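Local coordinates for protein putative agmatine deiminase (PDB 2EWO) that probably hydrolyses agmatine to N-carbamoylputrescine and ammonia, as an agmatine deiminase related to the Porphyromonas-type peptidyl-arginine deiminases, at residues E20-Q24 against F311-N315; K25-W31 against E60-V66; A236-T240 against A251-Y255. All coordinates share one frame; numbering follows the deposited sequence.

In the fold
Contacts 1 and 2 are neighbours, with centres about 14 Å apart and actual touches: the side chain of Q24 meets E60, and I27 packs on L312 and V314. Segment 20-24 leads straight into strand 24-29, which carries contact 2 and whose sheet also holds strands 62-66, 86-90 and 364-367. Contact 3 belongs to another sheet, its centre about 22 Å from that of contact 1 and about 30 Å from that of contact 2; contacts 2 and 3 lie on opposite sides of the chain's centre. Along the sequence contact 2 closes before contact 3 opens, and contact 1 spans both. Contact 1 thus links distant parts of the chain beside one beta-alpha-beta unit, consistent with the alpha/beta propeller of guanidino-group-modifying enzymes.

Contact 1 (E20-Q24 against F311-N315); sequences EFEKQ and FLIVN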
# COMPACT_ATOMS: atom_id res chain seq x y z
N GLU A 20 27.75 -19.64 14.13
CA GLU A 20 26.97 -19.83 12.91
C GLU A 20 26.92 -21.29 12.48
O GLU A 20 25.91 -21.77 11.95
CB GLU A 20 27.57 -18.98 11.79
CG GLU A 20 26.65 -18.81 10.58
CD GLU A 20 27.07 -17.65 9.68
OE1 GLU A 20 27.11 -16.49 10.17
OE2 GLU A 20 27.34 -17.90 8.47
N PHE A 21 28.01 -22.00 12.73
CA PHE A 21 28.14 -23.41 12.38
C PHE A 21 27.33 -24.36 13.25
O PHE A 21 26.94 -25.44 12.79
CB PHE A 21 29.61 -23.80 12.42
CG PHE A 21 30.38 -23.18 13.56
CD1 PHE A 21 30.28 -23.68 14.85
CD2 PHE A 21 31.22 -22.09 13.33
CE1 PHE A 21 31.00 -23.12 15.89
CE2 PHE A 21 31.95 -21.52 14.37
CZ PHE A 21 31.84 -22.03 15.64
N GLU A 22 27.07 -23.97 14.50
CA GLU A 22 26.31 -24.83 15.40
C GLU A 22 24.99 -25.26 14.78
O GLU A 22 24.57 -24.73 13.74
CB GLU A 22 26.07 -24.11 16.74
CG GLU A 22 27.36 -23.83 17.51
CD GLU A 22 27.12 -23.38 18.95
OE1 GLU A 22 26.36 -24.06 19.67
OE2 GLU A 22 27.71 -22.35 19.37
N LYS A 23 24.34 -26.25 15.39
CA LYS A 23 23.07 -26.77 14.89
C LYS A 23 21.99 -25.70 14.86
O LYS A 23 21.84 -24.90 15.79
CB LYS A 23 22.60 -27.97 15.72
CG LYS A 23 21.32 -28.63 15.20
CD LYS A 23 20.88 -29.78 16.13
CE LYS A 23 19.51 -30.37 15.76
NZ LYS A 23 19.08 -31.37 16.78
N GLN A 24 21.24 -25.71 13.77
CA GLN A 24 20.20 -24.71 13.58
C GLN A 24 18.90 -25.27 13.02
O GLN A 24 18.92 -26.15 12.18
CB GLN A 24 20.73 -23.61 12.66
CG GLN A 24 21.26 -24.09 11.34
CD GLN A 24 22.03 -23.02 10.61
OE1 GLN A 24 23.03 -22.50 11.12
NE2 GLN A 24 21.58 -22.67 9.42
N PHE A 311 29.48 -16.73 2.36
CA PHE A 311 28.83 -18.03 2.32
C PHE A 311 28.05 -18.29 3.63
O PHE A 311 28.39 -17.75 4.70
CB PHE A 311 29.87 -19.16 2.05
CG PHE A 311 31.03 -19.16 3.01
CD1 PHE A 311 30.94 -19.83 4.23
CD2 PHE A 311 32.19 -18.44 2.74
CE1 PHE A 311 31.96 -19.76 5.16
CE2 PHE A 311 33.22 -18.36 3.66
CZ PHE A 311 33.10 -19.02 4.88
N LEU A 312 26.98 -19.08 3.52
CA LEU A 312 26.17 -19.38 4.69
C LEU A 312 26.56 -20.76 5.21
O LEU A 312 26.79 -21.68 4.43
CB LEU A 312 24.68 -19.33 4.33
CG LEU A 312 23.65 -19.25 5.48
CD1 LEU A 312 23.59 -20.55 6.21
CD2 LEU A 312 24.02 -18.11 6.44
N ILE A 313 26.66 -20.87 6.53
CA ILE A 313 27.02 -22.11 7.20
C ILE A 313 25.82 -22.81 7.84
O ILE A 313 25.56 -22.63 9.03
CB ILE A 313 28.07 -21.87 8.32
CG1 ILE A 313 29.33 -21.25 7.74
CG2 ILE A 313 28.39 -23.17 9.04
CD1 ILE A 313 29.98 -22.09 6.64
N VAL A 314 25.08 -23.59 7.06
CA VAL A 314 23.94 -24.31 7.63
C VAL A 314 24.54 -25.56 8.28
O VAL A 314 25.77 -25.74 8.28
CB VAL A 314 22.93 -24.72 6.54
CG1 VAL A 314 22.69 -23.56 5.61
CG2 VAL A 314 23.43 -25.93 5.76
N ASN A 315 23.70 -26.41 8.87
CA ASN A 315 24.21 -27.63 9.47
C ASN A 315 24.25 -28.71 8.40
O ASN A 315 23.27 -28.95 7.68
CB ASN A 315 23.36 -28.06 10.68
CG ASN A 315 21.86 -28.03 10.40
OD1 ASN A 315 21.39 -28.56 9.39
ND2 ASN A 315 21.11 -27.41 11.31
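N315 and Q24 cross obliquely, their side-chain amide planes turned 71° apart, so the two flat groups do not stack. N315 has its CG between its own backbone N and carbonyl carbon (chi1 47°), a turn that brings the amide towards the other segment. From there N315 ND2 gives a bond to Q24 O of 2.7 Å, but a weak one, bent to 125° at the hydrogen. The same nitrogen lies beside the aliphatic part of Q24, with N315 ND2 3.3 Å from Q24 CG. Beyond this point the extended Q24 side chain runs past the backbone of V314.

At the other end I313 offers its CG2 methyl and its CB. The methyl presses on the base of F21, I313 CG2 to F21 CB being 3.6 Å, while the phenyl ring itself leads away. E20 crosses I313 at about a right angle, its CG 4.1 Å from I313 CB, and its carboxylate ends near L312, which it passes at a slant, with E20 OE2 3.9 Å from L312 CD2. Both backbones also bond outside the contact: K23 to A368 and L312 to I319. The contact thus illustrates how a loop and a short strand nearly 300 residues apart can be joined: the bond from N315 to Q24 is weak, and packing of aliphatic surfaces, including the stems of polar residues, does much of the work.

Contact 2 (K25-W31 against E60-V66); sequences KQIWMLW and EPVSLCV
S63 and W28 are neighbours on one face of a pair of parallel strands, 26-29 and 62-66, the two outer members of a beta-alpha-beta crossover whose helix is 43-57. The axes of the two strands are 14° apart, and four backbone bonds weave them together: I27 N to P61 O, S63 N to I27 O, M29 N to S63 O and C65 N to M29 O. The second is the shortest, with S63 N 2.8 Å from I27 O.

S63 has the largest surface buried here. Its CB lies over one face of the W28 indole, 3.6 Å from the centroid of the six-membered ring, in a CH-pi contact displaced towards the rim. Its hydroxyl is hydrogen-bonded to R87 on the neighbouring strand 86-90. C65, two residues on, comes to the same indole. With SG set anti to the carbonyl carbon, beside the backbone N (chi1 -43°), the sulfur reaches the ring edge, C65 SG being 3.7 Å from W28 CE3; one ring is thus met by a methylene over its face and a sulfur in its plane.

W31, past the end of the strand, lies alongside V66 with both side chains pointing the same way. M29 joins V62 and L64 on the other sheet face; helix 43-57 packs on M29 and V62, and helix 71-79 on L64, W31 and V66. The far rim of the W31 indole reaches the leucine, where W31 CZ3 stands 3.7 Å from L64 CD2.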
# COMPACT_ATOMS: atom_id res chain seq x y z
N LYS A 25 17.78 -24.72 13.50
CA LYS A 25 16.45 -25.14 13.08
C LYS A 25 16.06 -24.77 11.65
O LYS A 25 15.41 -25.57 10.98
CB LYS A 25 15.41 -24.59 14.04
CG LYS A 25 13.97 -24.82 13.59
CD LYS A 25 13.00 -24.42 14.66
CE LYS A 25 11.56 -24.64 14.25
NZ LYS A 25 10.66 -24.54 15.44
N GLN A 26 16.43 -23.58 11.19
CA GLN A 26 16.07 -23.14 9.84
C GLN A 26 16.78 -21.87 9.46
O GLN A 26 17.64 -21.37 10.19
CB GLN A 26 14.57 -22.88 9.74
CG GLN A 26 14.08 -21.94 10.83
CD GLN A 26 12.61 -21.60 10.71
OE1 GLN A 26 11.97 -21.25 11.70
NE2 GLN A 26 12.07 -21.69 9.49
N ILE A 27 16.42 -21.34 8.30
CA ILE A 27 17.00 -20.10 7.83
C ILE A 27 15.96 -19.12 7.34
O ILE A 27 15.01 -19.48 6.65
CB ILE A 27 18.00 -20.34 6.70
CG1 ILE A 27 19.30 -20.89 7.29
CG2 ILE A 27 18.27 -19.04 5.94
CD1 ILE A 27 20.31 -21.26 6.25
N TRP A 28 16.16 -17.86 7.71
CA TRP A 28 15.27 -16.78 7.33
C TRP A 28 15.88 -15.94 6.21
O TRP A 28 17.08 -15.68 6.23
CB TRP A 28 15.01 -15.86 8.52
CG TRP A 28 14.30 -16.52 9.67
CD1 TRP A 28 14.87 -17.23 10.70
CD2 TRP A 28 12.89 -16.54 9.91
NE1 TRP A 28 13.89 -17.68 11.56
CE2 TRP A 28 12.67 -17.28 11.10
CE3 TRP A 28 11.78 -16.01 9.23
CZ2 TRP A 28 11.40 -17.49 11.62
CZ3 TRP A 28 10.52 -16.22 9.75
CH2 TRP A 28 10.34 -16.96 10.93
N MSE A 29 15.05 -15.55 5.25
CA MSE A 29 15.48 -14.68 4.15
C MSE A 29 14.31 -13.89 3.54
O MSE A 29 13.19 -14.40 3.41
CB MSE A 29 16.24 -15.48 3.08
CG MSE A 29 15.53 -16.70 2.47
SE MSE A 29 16.65 -17.64 1.10
CE MSE A 29 16.39 -16.42 -0.41
N LEU A 30 14.57 -12.63 3.20
CA LEU A 30 13.57 -11.74 2.63
C LEU A 30 13.34 -11.91 1.12
O LEU A 30 13.63 -12.96 0.56
CB LEU A 30 13.94 -10.28 2.95
CG LEU A 30 13.75 -9.84 4.40
CD1 LEU A 30 14.43 -8.50 4.62
CD2 LEU A 30 12.26 -9.76 4.73
N TRP A 31 12.82 -10.87 0.47
CA TRP A 31 12.54 -10.95 -0.96
C TRP A 31 12.75 -9.62 -1.65
O TRP A 31 12.07 -8.64 -1.36
CB TRP A 31 11.10 -11.40 -1.16
CG TRP A 31 10.76 -11.76 -2.58
CD1 TRP A 31 10.13 -10.97 -3.51
CD2 TRP A 31 10.97 -13.03 -3.20
NE1 TRP A 31 9.92 -11.69 -4.67
CE2 TRP A 31 10.43 -12.95 -4.51
CE3 TRP A 31 11.56 -14.23 -2.78
CZ2 TRP A 31 10.46 -14.03 -5.39
CZ3 TRP A 31 11.59 -15.30 -3.66
CH2 TRP A 31 11.04 -15.19 -4.95
N GLU A 60 17.93 -27.98 5.65
CA GLU A 60 17.00 -27.56 6.69
C GLU A 60 15.90 -26.74 6.05
O GLU A 60 15.95 -26.43 4.86
CB GLU A 60 17.71 -26.71 7.75
CG GLU A 60 18.80 -25.80 7.19
CD GLU A 60 19.40 -24.89 8.25
OE1 GLU A 60 19.48 -25.29 9.42
OE2 GLU A 60 19.81 -23.76 7.90
N PRO A 61 14.87 -26.38 6.83
CA PRO A 61 13.77 -25.58 6.30
C PRO A 61 14.12 -24.10 6.12
O PRO A 61 14.98 -23.55 6.82
CB PRO A 61 12.67 -25.79 7.32
CG PRO A 61 13.45 -25.95 8.59
CD PRO A 61 14.54 -26.89 8.17
N VAL A 62 13.42 -23.48 5.18
CA VAL A 62 13.61 -22.08 4.87
C VAL A 62 12.32 -21.31 5.12
O VAL A 62 11.23 -21.77 4.78
CB VAL A 62 13.98 -21.83 3.40
CG1 VAL A 62 14.42 -20.39 3.24
CG2 VAL A 62 15.06 -22.79 2.94
N SER A 63 12.49 -20.12 5.70
CA SER A 63 11.39 -19.19 6.02
C SER A 63 11.55 -17.97 5.14
O SER A 63 12.22 -17.01 5.50
CB SER A 63 11.44 -18.77 7.49
OG SER A 63 10.98 -19.83 8.32
N LEU A 64 10.93 -18.04 3.98
CA LEU A 64 10.97 -16.98 2.98
C LEU A 64 9.90 -15.91 3.26
O LEU A 64 8.71 -16.17 3.08
CB LEU A 64 10.74 -17.64 1.62
CG LEU A 64 11.05 -16.84 0.37
CD1 LEU A 64 12.53 -16.54 0.35
CD2 LEU A 64 10.62 -17.60 -0.87
N CYS A 65 10.31 -14.72 3.68
CA CYS A 65 9.35 -13.65 3.99
C CYS A 65 9.19 -12.64 2.87
O CYS A 65 10.09 -11.85 2.62
CB CYS A 65 9.78 -12.91 5.24
SG CYS A 65 10.36 -14.02 6.49
N VAL A 66 8.04 -12.63 2.19
CA VAL A 66 7.92 -11.67 1.11
C VAL A 66 6.81 -10.64 1.29
O VAL A 66 5.76 -10.92 1.90
CB VAL A 66 7.77 -12.38 -0.27
CG1 VAL A 66 8.64 -13.62 -0.30
CG2 VAL A 66 6.32 -12.73 -0.56

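Contact 3 (A236-T240 against A251-Y255); sequences ACIYT and AKAAY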
# COMPACT_ATOMS: atom_id res chain seq x y z
N ALA A 236 38.29 -18.01 8.63
CA ALA A 236 38.48 -17.94 7.19
C ALA A 236 38.99 -16.55 6.90
O ALA A 236 39.00 -15.69 7.79
CB ALA A 236 37.17 -18.18 6.46
N CYS A 237 39.42 -16.32 5.67
CA CYS A 237 39.92 -15.01 5.30
C CYS A 237 40.34 -14.97 3.84
O CYS A 237 41.02 -15.87 3.36
CB CYS A 237 41.11 -14.62 6.19
SG CYS A 237 41.62 -12.91 5.96
N ILE A 238 39.92 -13.93 3.14
CA ILE A 238 40.29 -13.79 1.74
C ILE A 238 41.78 -13.49 1.65
O ILE A 238 42.33 -12.82 2.53
CB ILE A 238 39.51 -12.64 1.04
CG1 ILE A 238 39.54 -11.38 1.91
CG2 ILE A 238 38.08 -13.07 0.75
CD1 ILE A 238 38.83 -10.19 1.29
N TYR A 239 42.44 -13.99 0.61
CA TYR A 239 43.87 -13.74 0.42
C TYR A 239 44.32 -13.93 -1.03
O TYR A 239 44.13 -14.99 -1.63
CB TYR A 239 44.69 -14.63 1.37
CG TYR A 239 46.18 -14.31 1.36
CD1 TYR A 239 46.71 -13.33 2.22
CD2 TYR A 239 47.06 -14.96 0.49
CE1 TYR A 239 48.07 -13.01 2.21
CE2 TYR A 239 48.42 -14.64 0.47
CZ TYR A 239 48.92 -13.67 1.33
OH TYR A 239 50.26 -13.35 1.31
N THR A 240 44.91 -12.87 -1.58
CA THR A 240 45.42 -12.89 -2.95
C THR A 240 46.82 -12.30 -2.94
O THR A 240 47.17 -11.54 -2.03
CB THR A 240 44.53 -12.06 -3.92
OG1 THR A 240 45.08 -12.11 -5.24
CG2 THR A 240 44.43 -10.61 -3.46
N ALA A 251 42.94 -7.21 2.31
CA ALA A 251 42.94 -8.65 2.57
C ALA A 251 44.19 -9.10 3.31
O ALA A 251 44.12 -9.81 4.31
CB ALA A 251 42.80 -9.42 1.27
N LYS A 252 45.35 -8.67 2.81
CA LYS A 252 46.60 -9.04 3.44
C LYS A 252 46.67 -8.40 4.83
O LYS A 252 47.03 -9.07 5.80
CB LYS A 252 47.77 -8.58 2.59
CG LYS A 252 49.08 -9.30 2.92
CD LYS A 252 50.22 -8.72 2.12
CE LYS A 252 50.47 -7.27 2.50
NZ LYS A 252 51.35 -6.58 1.52
N ALA A 253 46.31 -7.13 4.92
CA ALA A 253 46.32 -6.38 6.18
C ALA A 253 45.48 -7.12 7.21
O ALA A 253 45.77 -7.09 8.41
CB ALA A 253 45.76 -4.98 5.98
N ALA A 254 44.44 -7.78 6.72
CA ALA A 254 43.53 -8.54 7.57
C ALA A 254 44.18 -9.85 7.98
O ALA A 254 44.15 -10.23 9.15
CB ALA A 254 42.24 -8.82 6.82
N TYR A 255 44.78 -10.52 7.00
CA TYR A 255 45.44 -11.80 7.22
C TYR A 255 46.55 -11.68 8.26
O TYR A 255 46.67 -12.52 9.16
CB TYR A 255 46.01 -12.33 5.89
CG TYR A 255 46.42 -13.78 5.94
CD1 TYR A 255 47.39 -14.23 6.84
CD2 TYR A 255 45.84 -14.71 5.08
CE1 TYR A 255 47.78 -15.56 6.89
CE2 TYR A 255 46.22 -16.05 5.11
CZ TYR A 255 47.20 -16.47 6.02
OH TYR A 255 47.59 -17.79 6.08
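C237 and Y255 meet where the end of a weakly bonded strand passes helix 248-259, their CA atoms 6.7 Å apart. Two residues farther along the extended segment, Y239 comes beside A251, one helical turn earlier, at a CA separation of 5.6 Å. The 236-240 chain therefore advances as the helix is followed back towards its N-terminus. No hydrogen bond joins the two segments. The helix keeps its own bond from Y255 N to A251 O at 2.9 Å, while C237 and Y239 both bond through their backbones to M274, and I238 bonds to V226.

The side chains must then do the joining. Y239 and Y255 cross at about a right angle, and their rings meet obliquely, with centroids 4.8 Å apart and planes at 62°. The CD1 side of the Y239 ring does the touching, against CD2 of Y255. A chi1 of -173° swings the ring of Y239 away from its own backbone N, and the ring also reaches the aliphatic stem of K252, where Y239 CE1 lies 3.9 Å from K252 CG; the ammonium end of that lysine leads off to a hydrogen bond with Y248 OH.

C237 turns its sulfur towards the helix, C237 SG being 4.2 Å from A254 CB. I238 applies one branch, its CG1 standing 3.9 Å from A251 CB; the close approach of the extended chain is consistent with the small side chains of A251 and A254. Y255 and C237 both continue onto V271, which lies on the strand beyond the helix. This is the packing of a beta-alpha-beta unit, here strand 234-237, helix 248-259 and the parallel strand 270-271.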